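Local coordinates for protein receptor-type adenylate cyclase GRESAG 4.3 (Trypanosoma brucei, PDB 1FX4) that catalyses the magnesium-dependent conversion of ATP to cyclic AMP and diphosphate through its class III cyclase catalytic domain, at residues Ala5-Asp19 with Tyr154-Glu168. Numbering follows the deposited sequence.
Sequences APKEPTGPVTLIFTD and YDYYGRTSNMAARTE. With MG (magnesium ion), chain B.
With chi1 of -85°, Phe17 sets CG beside its backbone N and lays its ring against helix 159-168, where the methyl of Ala165 sits over one face, CB 4.0 Å from the ring centroid and nearly on its normal. This is strand-on-helix packing in the class III cyclase catalytic domain: strand 13-19, inside the mixed sheet between strands 63-68 and 134-141, runs at 36° to the helix with axes 7.5 Å apart. Ala164 CB meets the edge of the same ring at Phe17 CD1, 3.5 Å away, and the small side chains of Ala164 and Ala165 are consistent with the close approach of the two axes. One helical turn before Ala165, Ser161 CA is met by Leu15 CD1 at 3.4 Å, a tight carbon contact, while Ala164 CB rests on Leu15 CB.

Toward the N terminus the hairpin strand 154-157 receives the loop that leads into the sheet. Tyr156 reaches in edge-on, its OH donating to Pro6 O at 2.7 Å with the donor tilted slightly from the carbonyl plane, and Leu15 and Val13 pack obliquely on its ring. The aliphatic chain of Lys7 crosses one face of Tyr154, while its NZ turns back to Ala5 O and also bonds Asn2 O.

At the far end lies the magnesium site, completed by Asp62. Glu168, bent at chi2 (-89°), brings OE1 to within 4.1 Å of Asp19 OD2; water 2 lies within hydrogen-bonding distance of both oxygens, 2.6 Å from Asp19 OD2. The other carboxylate oxygen, Asp19 OD1, binds the magnesium ion at 2.3 Å.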
ATOM      1  N   ALA A   5      21.581  -0.825  -1.574  1.00 35.86           N
ATOM      2  CA  ALA A   5      20.806  -1.147  -0.381  1.00 35.10           C
ATOM      3  C   ALA A   5      21.664  -1.314   0.864  1.00 34.88           C
ATOM      4  O   ALA A   5      22.661  -2.034   0.841  1.00 34.36           O
ATOM      5  CB  ALA A   5      20.001  -2.414  -0.605  1.00 34.41           C
ATOM      6  N   PRO A   6      21.320  -0.600   1.954  1.00 34.51           N
ATOM      7  CA  PRO A   6      22.085  -0.723   3.205  1.00 34.50           C
ATOM      8  C   PRO A   6      21.936  -2.188   3.638  1.00 35.21           C
ATOM      9  O   PRO A   6      20.819  -2.703   3.723  1.00 34.48           O
ATOM     10  CB  PRO A   6      21.340   0.221   4.145  1.00 34.54           C
ATOM     11  CG  PRO A   6      20.858   1.304   3.215  1.00 34.07           C
ATOM     12  CD  PRO A   6      20.349   0.508   2.030  1.00 34.23           C
ATOM     13  N   LYS A   7      23.057  -2.867   3.877  1.00 36.03           N
ATOM     14  CA  LYS A   7      23.036  -4.291   4.216  1.00 37.33           C
ATOM     15  C   LYS A   7      23.623  -4.693   5.558  1.00 37.90           C
ATOM     16  O   LYS A   7      23.600  -5.874   5.910  1.00 38.04           O
ATOM     17  CB  LYS A   7      23.789  -5.078   3.139  1.00 37.74           C
ATOM     18  CG  LYS A   7      23.355  -4.777   1.734  1.00 38.58           C
ATOM     19  CD  LYS A   7      24.212  -5.514   0.721  1.00 38.37           C
ATOM     20  CE  LYS A   7      23.811  -5.127  -0.679  1.00 38.47           C
ATOM     21  NZ  LYS A   7      24.001  -3.670  -0.885  1.00 37.79           N
ATOM     22  N   GLU A   8      24.150  -3.734   6.303  1.00 38.67           N
ATOM     23  CA  GLU A   8      24.767  -4.053   7.583  1.00 40.10           C
ATOM     24  C   GLU A   8      23.926  -3.715   8.797  1.00 39.62           C
ATOM     25  O   GLU A   8      23.592  -2.546   9.023  1.00 39.35           O
ATOM     26  CB  GLU A   8      26.114  -3.350   7.694  1.00 42.29           C
ATOM     27  CG  GLU A   8      27.112  -3.775   6.633  1.00 46.06           C
ATOM     28  CD  GLU A   8      28.460  -3.084   6.784  1.00 48.38           C
ATOM     29  OE1 GLU A   8      28.574  -2.162   7.630  1.00 50.01           O
ATOM     30  OE2 GLU A   8      29.406  -3.467   6.053  1.00 49.58           O
ATOM     31  N   PRO A   9      23.561  -4.736   9.594  1.00 39.34           N
ATOM     32  CA  PRO A   9      22.753  -4.482  10.792  1.00 38.85           C
ATOM     33  C   PRO A   9      23.367  -3.452  11.750  1.00 38.61           C
ATOM     34  O   PRO A   9      22.636  -2.777  12.482  1.00 38.39           O
ATOM     35  CB  PRO A   9      22.606  -5.873  11.428  1.00 39.17           C
ATOM     36  CG  PRO A   9      23.601  -6.748  10.700  1.00 39.51           C
ATOM     37  CD  PRO A   9      23.668  -6.180   9.325  1.00 39.27           C
ATOM     38  N   THR A  10      24.691  -3.302  11.731  1.00 37.97           N
ATOM     39  CA  THR A  10      25.330  -2.318  12.608  1.00 38.27           C
ATOM     40  C   THR A  10      25.372  -0.921  11.999  1.00 37.26           C
ATOM     41  O   THR A  10      25.602   0.056  12.711  1.00 37.69           O
ATOM     42  CB  THR A  10      26.773  -2.712  13.014  1.00 38.19           C
ATOM     43  OG1 THR A  10      27.546  -3.005  11.845  1.00 40.81           O
ATOM     44  CG2 THR A  10      26.756  -3.903  13.942  1.00 38.91           C
ATOM     45  N   GLY A  11      25.163  -0.828  10.686  1.00 36.12           N
ATOM     46  CA  GLY A  11      25.197   0.470  10.027  1.00 34.81           C
ATOM     47  C   GLY A  11      23.855   1.194  10.026  1.00 33.75           C
ATOM     48  O   GLY A  11      22.843   0.619   9.607  1.00 33.01           O
ATOM     49  N   PRO A  12      23.801   2.437  10.542  1.00 32.65           N
ATOM     50  CA  PRO A  12      22.559   3.219  10.578  1.00 31.32           C
ATOM     51  C   PRO A  12      22.024   3.389   9.170  1.00 29.17           C
ATOM     52  O   PRO A  12      22.792   3.521   8.216  1.00 28.76           O
ATOM     53  CB  PRO A  12      23.018   4.559  11.149  1.00 32.49           C
ATOM     54  CG  PRO A  12      24.099   4.146  12.099  1.00 33.29           C
ATOM     55  CD  PRO A  12      24.873   3.137  11.273  1.00 33.59           C
ATOM     56  N   VAL A  13      20.708   3.355   9.040  1.00 27.52           N
ATOM     57  CA  VAL A  13      20.073   3.503   7.741  1.00 25.95           C
ATOM     58  C   VAL A  13      19.213   4.767   7.736  1.00 24.85           C
ATOM     59  O   VAL A  13      18.633   5.131   8.754  1.00 24.58           O
ATOM     60  CB  VAL A  13      19.156   2.300   7.440  1.00 25.61           C
ATOM     61  CG1 VAL A  13      18.458   2.489   6.095  1.00 25.67           C
ATOM     62  CG2 VAL A  13      19.968   0.992   7.434  1.00 26.18           C
ATOM     63  N   THR A  14      19.200   5.469   6.611  1.00 23.85           N
ATOM     64  CA  THR A  14      18.354   6.647   6.494  1.00 22.74           C
ATOM     65  C   THR A  14      17.205   6.224   5.599  1.00 22.28           C
ATOM     66  O   THR A  14      17.408   5.742   4.477  1.00 21.64           O
ATOM     67  CB  THR A  14      19.077   7.856   5.869  1.00 23.01           C
ATOM     68  OG1 THR A  14      20.180   8.225   6.704  1.00 22.49           O
ATOM     69  CG2 THR A  14      18.125   9.049   5.781  1.00 20.98           C
ATOM     70  N   LEU A  15      15.998   6.354   6.131  1.00 21.07           N
ATOM     71  CA  LEU A  15      14.822   5.986   5.384  1.00 20.66           C
ATOM     72  C   LEU A  15      14.049   7.224   4.990  1.00 20.31           C
ATOM     73  O   LEU A  15      13.963   8.182   5.753  1.00 20.78           O
ATOM     74  CB  LEU A  15      13.932   5.073   6.225  1.00 21.87           C
ATOM     75  CG  LEU A  15      14.546   3.712   6.539  1.00 21.53           C
ATOM     76  CD1 LEU A  15      13.602   2.975   7.475  1.00 22.80           C
ATOM     77  CD2 LEU A  15      14.755   2.929   5.246  1.00 21.64           C
ATOM     78  N   ILE A  16      13.517   7.198   3.775  1.00 20.50           N
ATOM     79  CA  ILE A  16      12.709   8.289   3.256  1.00 20.51           C
ATOM     80  C   ILE A  16      11.363   7.707   2.864  1.00 20.13           C
ATOM     81  O   ILE A  16      11.309   6.696   2.157  1.00 21.78           O
ATOM     82  CB  ILE A  16      13.288   8.881   1.955  1.00 21.78           C
ATOM     83  CG1 ILE A  16      14.727   9.352   2.152  1.00 21.64           C
ATOM     84  CG2 ILE A  16      12.392  10.036   1.472  1.00 20.76           C
ATOM     85  CD1 ILE A  16      15.414   9.683   0.828  1.00 25.09           C
ATOM     86  N   PHE A  17      10.285   8.280   3.385  1.00 19.51           N
ATOM     87  CA  PHE A  17       8.954   7.853   2.987  1.00 18.47           C
ATOM     88  C   PHE A  17       8.313   9.031   2.260  1.00 17.34           C
ATOM     89  O   PHE A  17       8.468  10.174   2.671  1.00 17.15           O
ATOM     90  CB  PHE A  17       8.085   7.449   4.191  1.00 18.92           C
ATOM     91  CG  PHE A  17       8.286   6.024   4.629  1.00 20.29           C
ATOM     92  CD1 PHE A  17       9.286   5.702   5.527  1.00 21.24           C
ATOM     93  CD2 PHE A  17       7.465   5.009   4.145  1.00 21.26           C
ATOM     94  CE1 PHE A  17       9.465   4.384   5.946  1.00 22.28           C
ATOM     95  CE2 PHE A  17       7.643   3.685   4.565  1.00 22.26           C
ATOM     96  CZ  PHE A  17       8.643   3.383   5.466  1.00 21.07           C
ATOM     97  N   THR A  18       7.624   8.749   1.161  1.00 16.86           N
ATOM     98  CA  THR A  18       6.946   9.797   0.412  1.00 16.99           C
ATOM     99  C   THR A  18       5.528   9.384   0.122  1.00 17.75           C
ATOM    100  O   THR A  18       5.218   8.199   0.118  1.00 18.70           O
ATOM    101  CB  THR A  18       7.589  10.044  -0.964  1.00 17.75           C
ATOM    102  OG1 THR A  18       7.275   8.961  -1.857  1.00 19.07           O
ATOM    103  CG2 THR A  18       9.111  10.179  -0.843  1.00 18.88           C
ATOM    104  N   ASP A  19       4.672  10.367  -0.114  1.00 17.49           N
ATOM    105  CA  ASP A  19       3.320  10.070  -0.519  1.00 18.72           C
ATOM    106  C   ASP A  19       2.774  11.295  -1.213  1.00 18.76           C
ATOM    107  O   ASP A  19       3.219  12.414  -0.940  1.00 19.05           O
ATOM    108  CB  ASP A  19       2.438   9.677   0.661  1.00 20.88           C
ATOM    109  CG  ASP A  19       1.316   8.733   0.246  1.00 22.30           C
ATOM    110  OD1 ASP A  19       1.093   8.566  -0.966  1.00 23.94           O
ATOM    111  OD2 ASP A  19       0.672   8.139   1.128  1.00 25.17           O
ATOM    112  N   TYR A 154      15.916  -6.056  -0.363  1.00 33.80           N
ATOM    113  CA  TYR A 154      16.135  -5.798   1.054  1.00 31.84           C
ATOM    114  C   TYR A 154      14.991  -4.964   1.590  1.00 30.72           C
ATOM    115  O   TYR A 154      14.462  -4.114   0.881  1.00 29.40           O
ATOM    116  CB  TYR A 154      17.442  -5.032   1.276  1.00 31.74           C
ATOM    117  CG  TYR A 154      18.690  -5.875   1.165  1.00 31.85           C
ATOM    118  CD1 TYR A 154      19.271  -6.132  -0.071  1.00 32.00           C
ATOM    119  CD2 TYR A 154      19.285  -6.414   2.306  1.00 31.61           C
ATOM    120  CE1 TYR A 154      20.426  -6.911  -0.174  1.00 32.86           C
ATOM    121  CE2 TYR A 154      20.433  -7.192   2.219  1.00 33.11           C
ATOM    122  CZ  TYR A 154      20.996  -7.437   0.979  1.00 32.78           C
ATOM    123  OH  TYR A 154      22.124  -8.207   0.900  1.00 33.94           O
ATOM    124  N   ASP A 155      14.583  -5.244   2.821  1.00 30.04           N
ATOM    125  CA  ASP A 155      13.526  -4.482   3.468  1.00 29.55           C
ATOM    126  C   ASP A 155      14.029  -4.079   4.851  1.00 28.95           C
ATOM    127  O   ASP A 155      15.012  -4.633   5.363  1.00 28.50           O
ATOM    128  CB  ASP A 155      12.225  -5.266   3.576  1.00 30.54           C
ATOM    129  CG  ASP A 155      10.990  -4.356   3.665  1.00 31.05           C
ATOM    130  OD1 ASP A 155       9.883  -4.854   3.382  1.00 32.80           O
ATOM    131  OD2 ASP A 155      11.107  -3.150   4.008  1.00 31.17           O
ATOM    132  N   TYR A 156      13.369  -3.091   5.433  1.00 28.48           N
ATOM    133  CA  TYR A 156      13.762  -2.549   6.717  1.00 28.61           C
ATOM    134  C   TYR A 156      12.566  -2.448   7.645  1.00 29.83           C
ATOM    135  O   TYR A 156      11.582  -1.783   7.341  1.00 29.83           O
ATOM    136  CB  TYR A 156      14.411  -1.179   6.488  1.00 27.61           C
ATOM    137  CG  TYR A 156      15.518  -1.265   5.459  1.00 26.21           C
ATOM    138  CD1 TYR A 156      15.235  -1.201   4.098  1.00 25.78           C
ATOM    139  CD2 TYR A 156      16.827  -1.520   5.844  1.00 25.83           C
ATOM    140  CE1 TYR A 156      16.225  -1.415   3.138  1.00 25.95           C
ATOM    141  CE2 TYR A 156      17.827  -1.731   4.896  1.00 25.76           C
ATOM    142  CZ  TYR A 156      17.515  -1.678   3.543  1.00 25.97           C
ATOM    143  OH  TYR A 156      18.478  -1.944   2.596  1.00 26.37           O
ATOM    144  N   TYR A 157      12.670  -3.123   8.781  1.00 31.72           N
ATOM    145  CA  TYR A 157      11.606  -3.160   9.777  1.00 33.65           C
ATOM    146  C   TYR A 157      12.110  -2.652  11.119  1.00 33.38           C
ATOM    147  O   TYR A 157      13.310  -2.455  11.312  1.00 33.56           O
ATOM    148  CB  TYR A 157      11.101  -4.594   9.940  1.00 36.60           C
ATOM    149  CG  TYR A 157      10.379  -5.118   8.728  1.00 40.03           C
ATOM    150  CD1 TYR A 157      11.073  -5.759   7.695  1.00 41.53           C
ATOM    151  CD2 TYR A 157       9.003  -4.958   8.599  1.00 41.51           C
ATOM    152  CE1 TYR A 157      10.407  -6.222   6.558  1.00 42.92           C
ATOM    153  CE2 TYR A 157       8.327  -5.418   7.464  1.00 43.47           C
ATOM    154  CZ  TYR A 157       9.037  -6.048   6.453  1.00 43.62           C
ATOM    155  OH  TYR A 157       8.372  -6.496   5.335  1.00 45.52           O
ATOM    156  N   GLY A 158      11.187  -2.469  12.054  1.00 33.78           N
ATOM    157  CA  GLY A 158      11.571  -1.990  13.369  1.00 34.33           C
ATOM    158  C   GLY A 158      11.120  -0.569  13.608  1.00 34.46           C
ATOM    159  O   GLY A 158      10.540   0.071  12.722  1.00 34.28           O
ATOM    160  N   ARG A 159      11.399  -0.067  14.806  1.00 34.72           N
ATOM    161  CA  ARG A 159      11.002   1.282  15.183  1.00 34.82           C
ATOM    162  C   ARG A 159      11.548   2.364  14.243  1.00 33.57           C
ATOM    163  O   ARG A 159      10.886   3.366  14.014  1.00 33.09           O
ATOM    164  CB  ARG A 159      11.389   1.576  16.644  1.00 36.60           C
ATOM    165  CG  ARG A 159      10.670   0.689  17.669  1.00 39.12           C
ATOM    166  CD  ARG A 159      10.855   1.179  19.114  1.00 40.51           C
ATOM    167  NE  ARG A 159      12.256   1.409  19.459  1.00 42.88           N
ATOM    168  CZ  ARG A 159      13.160   0.449  19.644  1.00 43.76           C
ATOM    169  NH1 ARG A 159      12.823  -0.834  19.528  1.00 44.84           N
ATOM    170  NH2 ARG A 159      14.419   0.774  19.903  1.00 44.38           N
ATOM    171  N   THR A 160      12.727   2.138  13.671  1.00 32.12           N
ATOM    172  CA  THR A 160      13.341   3.105  12.762  1.00 31.72           C
ATOM    173  C   THR A 160      12.491   3.318  11.520  1.00 30.98           C
ATOM    174  O   THR A 160      12.244   4.449  11.107  1.00 30.28           O
ATOM    175  CB  THR A 160      14.762   2.670  12.346  1.00 31.54           C
ATOM    176  OG1 THR A 160      15.628   2.773  13.479  1.00 32.08           O
ATOM    177  CG2 THR A 160      15.310   3.566  11.226  1.00 31.55           C
ATOM    178  N   SER A 161      12.038   2.217  10.932  1.00 30.51           N
ATOM    179  CA  SER A 161      11.201   2.288   9.751  1.00 29.90           C
ATOM    180  C   SER A 161       9.866   2.934  10.114  1.00 29.85           C
ATOM    181  O   SER A 161       9.368   3.787   9.382  1.00 28.26           O
ATOM    182  CB  SER A 161      10.992   0.886   9.182  1.00 30.19           C
ATOM    183  OG  SER A 161      10.153   0.930   8.055  1.00 32.43           O
ATOM    184  N   ASN A 162       9.313   2.554  11.267  1.00 29.93           N
ATOM    185  CA  ASN A 162       8.030   3.096  11.720  1.00 30.50           C
ATOM    186  C   ASN A 162       8.140   4.589  12.025  1.00 29.18           C
ATOM    187  O   ASN A 162       7.199   5.350  11.806  1.00 28.84           O
ATOM    188  CB  ASN A 162       7.531   2.330  12.952  1.00 33.23           C
ATOM    189  CG  ASN A 162       7.520   0.817  12.735  1.00 36.69           C
ATOM    190  OD1 ASN A 162       7.317   0.336  11.613  1.00 38.87           O
ATOM    191  ND2 ASN A 162       7.764   0.061  13.809  1.00 38.36           N
ATOM    192  N   MET A 163       9.300   5.006  12.522  1.00 28.55           N
ATOM    193  CA  MET A 163       9.546   6.406  12.840  1.00 27.79           C
ATOM    194  C   MET A 163       9.574   7.228  11.550  1.00 26.38           C
ATOM    195  O   MET A 163       9.018   8.323  11.486  1.00 25.30           O
ATOM    196  CB  MET A 163      10.874   6.557  13.578  1.00 30.09           C
ATOM    197  CG  MET A 163      11.239   7.981  13.902  1.00 32.88           C
ATOM    198  SD  MET A 163      10.056   8.680  15.048  1.00 37.77           S
ATOM    199  CE  MET A 163      10.486   7.752  16.541  1.00 34.90           C
ATOM    200  N   ALA A 164      10.248   6.697  10.531  1.00 25.79           N
ATOM    201  CA  ALA A 164      10.339   7.383   9.240  1.00 24.65           C
ATOM    202  C   ALA A 164       8.943   7.519   8.633  1.00 23.82           C
ATOM    203  O   ALA A 164       8.581   8.569   8.101  1.00 21.60           O
ATOM    204  CB  ALA A 164      11.237   6.614   8.298  1.00 23.75           C
ATOM    205  N   ALA A 165       8.160   6.448   8.736  1.00 24.58           N
ATOM    206  CA  ALA A 165       6.805   6.419   8.197  1.00 24.46           C
ATOM    207  C   ALA A 165       5.895   7.422   8.896  1.00 25.27           C
ATOM    208  O   ALA A 165       5.146   8.145   8.248  1.00 24.30           O
ATOM    209  CB  ALA A 165       6.230   5.015   8.295  1.00 25.11           C
ATOM    210  N   ARG A 166       5.955   7.473  10.220  1.00 26.02           N
ATOM    211  CA  ARG A 166       5.107   8.412  10.936  1.00 26.84           C
ATOM    212  C   ARG A 166       5.539   9.862  10.740  1.00 25.54           C
ATOM    213  O   ARG A 166       4.714  10.764  10.775  1.00 24.33           O
ATOM    214  CB  ARG A 166       4.981   8.012  12.408  1.00 30.74           C
ATOM    215  CG  ARG A 166       4.116   6.758  12.532  1.00 35.83           C
ATOM    216  CD  ARG A 166       4.145   6.153  13.906  1.00 40.83           C
ATOM    217  NE  ARG A 166       5.511   5.919  14.370  1.00 44.94           N
ATOM    218  CZ  ARG A 166       5.884   4.871  15.098  1.00 45.91           C
ATOM    219  NH1 ARG A 166       4.993   3.951  15.448  1.00 47.39           N
ATOM    220  NH2 ARG A 166       7.143   4.757  15.499  1.00 47.36           N
ATOM    221  N   THR A 167       6.816  10.066  10.427  1.00 23.81           N
ATOM    222  CA  THR A 167       7.324  11.414  10.179  1.00 23.58           C
ATOM    223  C   THR A 167       6.723  11.891   8.854  1.00 23.18           C
ATOM    224  O   THR A 167       6.242  13.019   8.744  1.00 23.22           O
ATOM    225  CB  THR A 167       8.862  11.419  10.123  1.00 22.95           C
ATOM    226  OG1 THR A 167       9.368  11.118  11.426  1.00 24.08           O
ATOM    227  CG2 THR A 167       9.394  12.778   9.684  1.00 22.53           C
ATOM    228  N   GLU A 168       6.699  11.002   7.869  1.00 22.60           N
ATOM    229  CA  GLU A 168       6.114  11.324   6.578  1.00 23.76           C
ATOM    230  C   GLU A 168       4.620  11.586   6.753  1.00 23.87           C
ATOM    231  O   GLU A 168       4.070  12.524   6.169  1.00 23.77           O
ATOM    232  CB  GLU A 168       6.305  10.164   5.596  1.00 24.13           C
ATOM    233  CG  GLU A 168       5.564  10.319   4.257  1.00 27.03           C
ATOM    234  CD  GLU A 168       4.142   9.765   4.278  1.00 29.39           C
ATOM    235  OE1 GLU A 168       3.316  10.241   3.498  1.00 31.21           O
ATOM    236  OE2 GLU A 168       3.834   8.852   5.056  1.00 31.77           O
TER
HETATM  237 MG    MG B2001      -0.792   7.280  -1.180  1.00 22.90          MG
HETATM  238  O   HOH W   1       2.397   6.645   3.512  1.00 49.77           O
HETATM  239  O   HOH W   2       0.936   8.908   3.637  1.00 59.56           O
HETATM  240  O   HOH W   3      -1.855   7.210   1.025  1.00 37.41           O
HETATM  241  O   HOH W   4      -1.470   9.616  -0.851  1.00 43.97           O
HETATM  242  O   HOH W   5       0.088   5.060  -0.456  1.00 36.44           O